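Local structure of uncharacterized protein lp_1913 (Lactobacillus plantarum, 3FLH) at residues B[91-95]-B[96-100]; B[54-58]-B[59-63]; B[21-24]-B[25-29]. The protein is of unknown function but adopts a rhodanese-like alpha/beta fold, the scaffold used by sulfurtransferases and related to that of some phosphatases. All coordinates share one frame; numbering follows the deposited sequence.

Overall arrangement
All three contacts are local and partly buried: contact 1 ends a helix, contact 2 opens one, and contact 3 runs along one into its C-terminal end. Contacts 1 and 2 touch, V92 CB lying 3.9 Å from L61 CD2, and both reach the parallel sheet, contact 1 ahead of strand 99-103, contact 2 after strand 54-55. Contact 3, in helix 19-27, stands apart, its nearest atoms about 10 Å from either other, and lies across the centre of the chain from contact 2. Chemistry follows place: leucine and alanine meet in contact 1; contact 2 joins a selenomethionine-leucine pair to a weak lysine-aspartate salt bridge; contact 3 pairs valine with selenomethionine and adds exposed glutamine and asparagine.

Contact 1 of 3, residues B[91-95]-B[96-100]; sequences LVLLS and AGFEA
At the C-terminal end of helix 85-95 the chain turns back on itself, and the carbonyl of L93 receives the backbone N of F98, L93 O to F98 N being 2.9 Å, while G97 N reaches L94 O at 3.2 Å. G97, with a phi of 89°, carries the chain out of the helix. A96 N adds weak bonds to V92 O and L93 O. The F98-to-L93 and G97-to-L94 bonds, with the positive-phi glycine, form a Schellman motif, which here ends the helix of the beta-alpha-beta unit 73-77, 85-95, 99-103 and starts the chain into the last strand. Beneath the turn L93 CD1 packs on the methyl CB of A100 at 3.6 Å, and this buried side chain also rests on V76 of strand 73-77 and on I65 and L68. L94 has CG anti to its carbonyl carbon (chi1 -58°), which brings CD2 back to 3.5 Å from F98 O; L94 also packs on L9 of the second subunit. The F98 ring presents an edge to L93 O, nearly in plane. A water bridges the helix end and the chain after the turn, donating to L94 O and F98 O. On the exposed face S95 OG bonds L91 O at 2.7 Å, from the opposite face of that carbonyl to S95 N.

Contact 2 of 3, residues B[54-58]-B[59-63]; sequences IAMPA and KDLAT
L61 reaches back from the first turn of helix 58-64 to M56, a selenomethionine five residues earlier in the chain. With CG anti to its backbone N (chi1 178°), L61 places CD1 3.7 Å from M56 SE, and the selenomethionine, bent at its second and third torsions, also brings CE to 3.9 Å from L61 CD1. The two side chains cross obliquely, an apolar contact that is buried on both sides. A58 and P57 supply the polar part. P57 O accepts D60 N at 2.8 Å and takes a weak second bond from L61 N, which also bonds weakly to A58 O. D60 brings OD2 to 3.2 Å from P57 CB, while K59 NZ makes a long, weak salt bridge to the same oxygen. A water links A58 O to A62 N in the opening turn. This is the start of the helix that follows edge strand 54-55 of the rhodanese-like fold: M56 lies on L36 of strand 33-37 and on L68, and L61 packs against A89 and V92 of helix 85-95, which A58 meets at L85.

Contact 3 of 3, residues B[21-24]-B[25-29]; sequences TVLA and DMQNA
V22 CG1 lies anti to the backbone N (chi1 178°) and M26 CG sits between the backbone N and the carbonyl carbon (chi1 66°), and together these torsions bring the selenomethionine methyl CE to 3.5 Å from V22 CG1. The pair is one turn apart on helix 19-27, an amphipathic helix of the rhodanese-like domain whose buried side faces the sheet: V22 lies on V35 of strand 33-37 and, with M26, on W110 of helix 106-112. The same first torsion of M26 sets its CG 3.1 Å from L23 O, while the bend at the third torsion turns CE back to the valine. Regular helical bonds hold this frame, D25 N to T21 O and M26 N to V22 O, the latter 3.2 Å long; M26 N adds a weak bond to L23 O.

L23 and the exposed Q27 also lie one turn apart. Q27 CG takes the same torsional position as that of M26, and the extended chain beyond it carries the carboxamide across the end of L23, with Q27 CD and OE1 each 3.5 Å from L23 CD2. L23 also packs on L115. The carboxylate of buried D25 has its protein partners beyond the helix: OD2 takes K32 N and OD1 weakly takes Y33 N, tying the helix to the start of strand 33-37. A water donates to both D25 OD1 and V22 O.

A29 is the first residue past the helix to leave helical angles, with positive phi. Weak bonds from Q27 N and N28 N converge on A24 O, which lies 3.2 Å from Q27 CG.

Contact 1 of 3, residues B[91-95]-B[96-100]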
loop_
_atom_site.group_PDB
_atom_site.type_symbol
_atom_site.label_atom_id
_atom_site.label_comp_id
_atom_site.label_asym_id
_atom_site.label_seq_id
_atom_site.Cartn_x
_atom_site.Cartn_y
_atom_site.Cartn_z
ATOM N N LEU B 91 5.246 -13.429 2.465
ATOM C CA LEU B 91 4.435 -14.587 2.841
ATOM C C LEU B 91 5.190 -15.896 2.628
ATOM O O LEU B 91 5.094 -16.827 3.435
ATOM C CB LEU B 91 3.128 -14.606 2.038
ATOM C CG LEU B 91 2.176 -15.771 2.329
ATOM C CD1 LEU B 91 1.876 -15.837 3.816
ATOM C CD2 LEU B 91 0.885 -15.590 1.533
ATOM N N VAL B 92 5.939 -15.963 1.535
ATOM C CA VAL B 92 6.726 -17.148 1.220
ATOM C C VAL B 92 7.802 -17.358 2.287
ATOM O O VAL B 92 7.969 -18.467 2.805
ATOM C CB VAL B 92 7.391 -17.009 -0.174
ATOM C CG1 VAL B 92 8.309 -18.191 -0.447
ATOM C CG2 VAL B 92 6.314 -16.922 -1.247
ATOM N N LEU B 93 8.515 -16.287 2.624
ATOM C CA LEU B 93 9.583 -16.352 3.619
ATOM C C LEU B 93 9.058 -16.716 5.011
ATOM O O LEU B 93 9.574 -17.629 5.662
ATOM C CB LEU B 93 10.336 -15.012 3.669
ATOM C CG LEU B 93 11.162 -14.641 2.436
ATOM C CD1 LEU B 93 11.514 -13.159 2.454
ATOM C CD2 LEU B 93 12.432 -15.498 2.406
ATOM N N LEU B 94 8.034 -16.001 5.465
ATOM C CA LEU B 94 7.454 -16.267 6.779
ATOM C C LEU B 94 6.837 -17.672 6.842
ATOM O O LEU B 94 6.927 -18.342 7.870
ATOM C CB LEU B 94 6.401 -15.203 7.132
ATOM C CG LEU B 94 6.820 -13.715 7.174
ATOM C CD1 LEU B 94 5.606 -12.872 7.590
ATOM C CD2 LEU B 94 7.965 -13.500 8.159
ATOM N N SER B 95 6.222 -18.131 5.753
ATOM C CA SER B 95 5.624 -19.473 5.746
ATOM C C SER B 95 6.702 -20.553 5.824
ATOM O O SER B 95 6.453 -21.653 6.319
ATOM C CB SER B 95 4.789 -19.701 4.482
ATOM O OG SER B 95 3.640 -18.871 4.465
ATOM N N ALA B 96 7.894 -20.232 5.333
ATOM C CA ALA B 96 9.011 -21.171 5.334
ATOM C C ALA B 96 9.772 -21.177 6.658
ATOM O O ALA B 96 10.752 -21.905 6.809
ATOM C CB ALA B 96 9.965 -20.840 4.188
ATOM N N GLY B 97 9.327 -20.366 7.611
ATOM C CA GLY B 97 9.993 -20.314 8.898
ATOM C C GLY B 97 11.124 -19.301 8.971
ATOM O O GLY B 97 11.978 -19.375 9.856
ATOM N N PHE B 98 11.140 -18.352 8.041
ATOM C CA PHE B 98 12.174 -17.322 8.028
ATOM C C PHE B 98 11.684 -16.042 8.686
ATOM O O PHE B 98 10.480 -15.799 8.793
ATOM C CB PHE B 98 12.597 -16.996 6.591
ATOM C CG PHE B 98 13.539 -17.996 5.996
ATOM C CD1 PHE B 98 14.894 -17.957 6.300
ATOM C CD2 PHE B 98 13.071 -18.991 5.142
ATOM C CE1 PHE B 98 15.770 -18.899 5.772
ATOM C CE2 PHE B 98 13.938 -19.942 4.606
ATOM C CZ PHE B 98 15.291 -19.895 4.920
ATOM N N GLU B 99 12.628 -15.231 9.141
ATOM C CA GLU B 99 12.300 -13.947 9.729
ATOM C C GLU B 99 12.508 -12.946 8.596
ATOM O O GLU B 99 13.600 -12.864 8.033
ATOM C CB GLU B 99 13.238 -13.640 10.901
ATOM C CG GLU B 99 12.841 -14.339 12.196
ATOM C CD GLU B 99 11.466 -13.908 12.665
ATOM O OE1 GLU B 99 11.299 -12.709 12.984
ATOM O OE2 GLU B 99 10.547 -14.760 12.705
ATOM N N ALA B 100 11.460 -12.210 8.236
ATOM C CA ALA B 100 11.580 -11.231 7.162
ATOM C C ALA B 100 10.663 -10.038 7.345
ATOM O O ALA B 100 9.768 -10.043 8.184
ATOM C CB ALA B 100 11.315 -11.888 5.818
HETATM O O HOH W 1 8.535 -17.214 9.997
#

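Contact 2 of 3, residues B[54-58]-B[59-63]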
loop_
_atom_site.group_PDB
_atom_site.type_symbol
_atom_site.label_atom_id
_atom_site.label_comp_id
_atom_site.label_asym_id
_atom_site.label_seq_id
_atom_site.Cartn_x
_atom_site.Cartn_y
_atom_site.Cartn_z
ATOM N N ILE B 54 20.566 -8.638 -2.906
ATOM C CA ILE B 54 20.654 -9.838 -3.719
ATOM C C ILE B 54 19.509 -9.844 -4.723
ATOM O O ILE B 54 18.347 -9.685 -4.345
ATOM C CB ILE B 54 20.561 -11.101 -2.844
ATOM C CG1 ILE B 54 21.690 -11.091 -1.809
ATOM C CG2 ILE B 54 20.642 -12.344 -3.715
ATOM C CD1 ILE B 54 21.594 -12.209 -0.793
ATOM N N ALA B 55 19.840 -10.010 -6.001
ATOM C CA ALA B 55 18.827 -10.029 -7.054
ATOM C C ALA B 55 18.062 -11.343 -6.979
ATOM O O ALA B 55 18.609 -12.411 -7.256
ATOM C CB ALA B 55 19.485 -9.871 -8.426
HETATM N N MSE B 56 16.796 -11.255 -6.591
HETATM C CA MSE B 56 15.954 -12.434 -6.458
HETATM C C MSE B 56 14.510 -12.162 -6.873
HETATM O O MSE B 56 13.645 -11.901 -6.029
HETATM C CB MSE B 56 15.995 -12.934 -5.017
HETATM C CG MSE B 56 15.033 -14.062 -4.727
HETATM SE SE MSE B 56 15.871 -15.463 -3.736
HETATM C CE MSE B 56 16.365 -14.488 -2.152
ATOM N N PRO B 57 14.236 -12.225 -8.183
ATOM C CA PRO B 57 12.900 -11.990 -8.739
ATOM C C PRO B 57 11.834 -12.750 -7.969
ATOM O O PRO B 57 11.985 -13.937 -7.687
ATOM C CB PRO B 57 13.045 -12.467 -10.176
ATOM C CG PRO B 57 14.456 -12.087 -10.491
ATOM C CD PRO B 57 15.188 -12.564 -9.256
ATOM N N ALA B 58 10.766 -12.047 -7.623
ATOM C CA ALA B 58 9.665 -12.621 -6.868
ATOM C C ALA B 58 9.189 -13.985 -7.370
ATOM O O ALA B 58 8.894 -14.868 -6.566
ATOM C CB ALA B 58 8.498 -11.640 -6.846
ATOM N N LYS B 59 9.122 -14.161 -8.688
ATOM C CA LYS B 59 8.654 -15.420 -9.269
ATOM C C LYS B 59 9.674 -16.551 -9.174
ATOM O O LYS B 59 9.424 -17.655 -9.652
ATOM C CB LYS B 59 8.269 -15.222 -10.740
ATOM C CG LYS B 59 9.445 -15.259 -11.711
ATOM C CD LYS B 59 8.979 -15.064 -13.152
ATOM C CE LYS B 59 10.039 -15.517 -14.151
ATOM N NZ LYS B 59 11.358 -14.858 -13.931
ATOM N N ASP B 60 10.823 -16.276 -8.570
ATOM C CA ASP B 60 11.858 -17.290 -8.430
ATOM C C ASP B 60 12.189 -17.516 -6.963
ATOM O O ASP B 60 12.897 -18.457 -6.614
ATOM C CB ASP B 60 13.121 -16.858 -9.177
ATOM C CG ASP B 60 12.881 -16.667 -10.660
ATOM O OD1 ASP B 60 12.444 -17.628 -11.326
ATOM O OD2 ASP B 60 13.130 -15.552 -11.164
ATOM N N LEU B 61 11.660 -16.650 -6.105
ATOM C CA LEU B 61 11.914 -16.734 -4.673
ATOM C C LEU B 61 11.701 -18.123 -4.071
ATOM O O LEU B 61 12.635 -18.717 -3.530
ATOM C CB LEU B 61 11.049 -15.715 -3.929
ATOM C CG LEU B 61 11.187 -15.744 -2.408
ATOM C CD1 LEU B 61 12.617 -15.399 -2.005
ATOM C CD2 LEU B 61 10.205 -14.770 -1.797
ATOM N N ALA B 62 10.475 -18.635 -4.150
ATOM C CA ALA B 62 10.165 -19.955 -3.597
ATOM C C ALA B 62 11.158 -21.022 -4.056
ATOM O O ALA B 62 11.483 -21.952 -3.308
ATOM C CB ALA B 62 8.740 -20.371 -3.980
ATOM N N THR B 63 11.645 -20.878 -5.283
ATOM C CA THR B 63 12.599 -21.827 -5.855
ATOM C C THR B 63 14.026 -21.674 -5.323
ATOM O O THR B 63 14.716 -22.668 -5.087
ATOM C CB THR B 63 12.652 -21.695 -7.399
ATOM O OG1 THR B 63 11.370 -22.024 -7.955
ATOM C CG2 THR B 63 13.708 -22.637 -7.980
HETATM O O HOH W 2 8.033 -17.543 -5.712
#

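Contact 3 of 3, residues B[21-24]-B[25-29]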
loop_
_atom_site.group_PDB
_atom_site.type_symbol
_atom_site.label_atom_id
_atom_site.label_comp_id
_atom_site.label_asym_id
_atom_site.label_seq_id
_atom_site.Cartn_x
_atom_site.Cartn_y
_atom_site.Cartn_z
ATOM N N THR B 21 16.688 1.622 10.094
ATOM C CA THR B 21 17.175 0.413 10.742
ATOM C C THR B 21 18.068 -0.370 9.789
ATOM O O THR B 21 19.099 -0.912 10.189
ATOM C CB THR B 21 16.005 -0.498 11.167
ATOM O OG1 THR B 21 15.078 0.250 11.959
ATOM C CG2 THR B 21 16.515 -1.679 11.978
ATOM N N VAL B 22 17.656 -0.433 8.527
ATOM C CA VAL B 22 18.403 -1.155 7.498
ATOM C C VAL B 22 19.711 -0.429 7.183
ATOM O O VAL B 22 20.765 -1.050 7.014
ATOM C CB VAL B 22 17.569 -1.282 6.192
ATOM C CG1 VAL B 22 18.380 -2.000 5.116
ATOM C CG2 VAL B 22 16.279 -2.039 6.471
ATOM N N LEU B 23 19.629 0.893 7.112
ATOM C CA LEU B 23 20.792 1.712 6.806
ATOM C C LEU B 23 21.840 1.601 7.913
ATOM O O LEU B 23 23.007 1.314 7.646
ATOM C CB LEU B 23 20.351 3.166 6.615
ATOM C CG LEU B 23 21.274 4.091 5.823
ATOM C CD1 LEU B 23 20.507 5.348 5.435
ATOM C CD2 LEU B 23 22.504 4.432 6.642
ATOM N N ALA B 24 21.414 1.806 9.155
ATOM C CA ALA B 24 22.320 1.728 10.296
ATOM C C ALA B 24 23.042 0.388 10.353
ATOM O O ALA B 24 24.226 0.324 10.683
ATOM C CB ALA B 24 21.545 1.958 11.593
ATOM N N ASP B 25 22.326 -0.685 10.033
ATOM C CA ASP B 25 22.907 -2.022 10.059
ATOM C C ASP B 25 23.974 -2.223 8.979
ATOM O O ASP B 25 24.986 -2.877 9.226
ATOM C CB ASP B 25 21.796 -3.076 9.926
ATOM C CG ASP B 25 22.338 -4.490 9.773
ATOM O OD1 ASP B 25 22.564 -4.918 8.624
ATOM O OD2 ASP B 25 22.546 -5.173 10.801
HETATM N N MSE B 26 23.766 -1.657 7.792
HETATM C CA MSE B 26 24.750 -1.820 6.723
HETATM C C MSE B 26 25.936 -0.863 6.841
HETATM O O MSE B 26 26.881 -0.946 6.056
HETATM C CB MSE B 26 24.100 -1.664 5.339
HETATM C CG MSE B 26 23.567 -0.280 5.028
HETATM SE SE MSE B 26 22.911 -0.114 3.200
HETATM C CE MSE B 26 21.291 -1.161 3.354
ATOM N N GLN B 27 25.896 0.038 7.817
ATOM C CA GLN B 27 26.997 0.978 7.998
ATOM C C GLN B 27 27.760 0.704 9.286
ATOM O O GLN B 27 28.830 1.271 9.513
ATOM C CB GLN B 27 26.494 2.425 7.979
ATOM C CG GLN B 27 25.509 2.778 9.074
ATOM C CD GLN B 27 25.075 4.229 9.007
ATOM O OE1 GLN B 27 24.186 4.661 9.744
ATOM N NE2 GLN B 27 25.704 4.993 8.119
ATOM N N ASN B 28 27.208 -0.169 10.125
ATOM C CA ASN B 28 27.857 -0.537 11.378
ATOM C C ASN B 28 28.412 -1.953 11.261
ATOM O O ASN B 28 28.973 -2.493 12.215
ATOM C CB ASN B 28 26.873 -0.481 12.555
ATOM C CG ASN B 28 26.318 0.913 12.797
ATOM O OD1 ASN B 28 26.968 1.918 12.501
ATOM N ND2 ASN B 28 25.114 0.978 13.357
ATOM N N ALA B 29 28.246 -2.553 10.084
ATOM C CA ALA B 29 28.729 -3.909 9.826
ATOM C C ALA B 29 28.144 -4.915 10.813
ATOM O O ALA B 29 28.791 -5.902 11.168
ATOM C CB ALA B 29 30.252 -3.938 9.892
HETATM O O HOH W 3 21.169 -3.778 6.659
#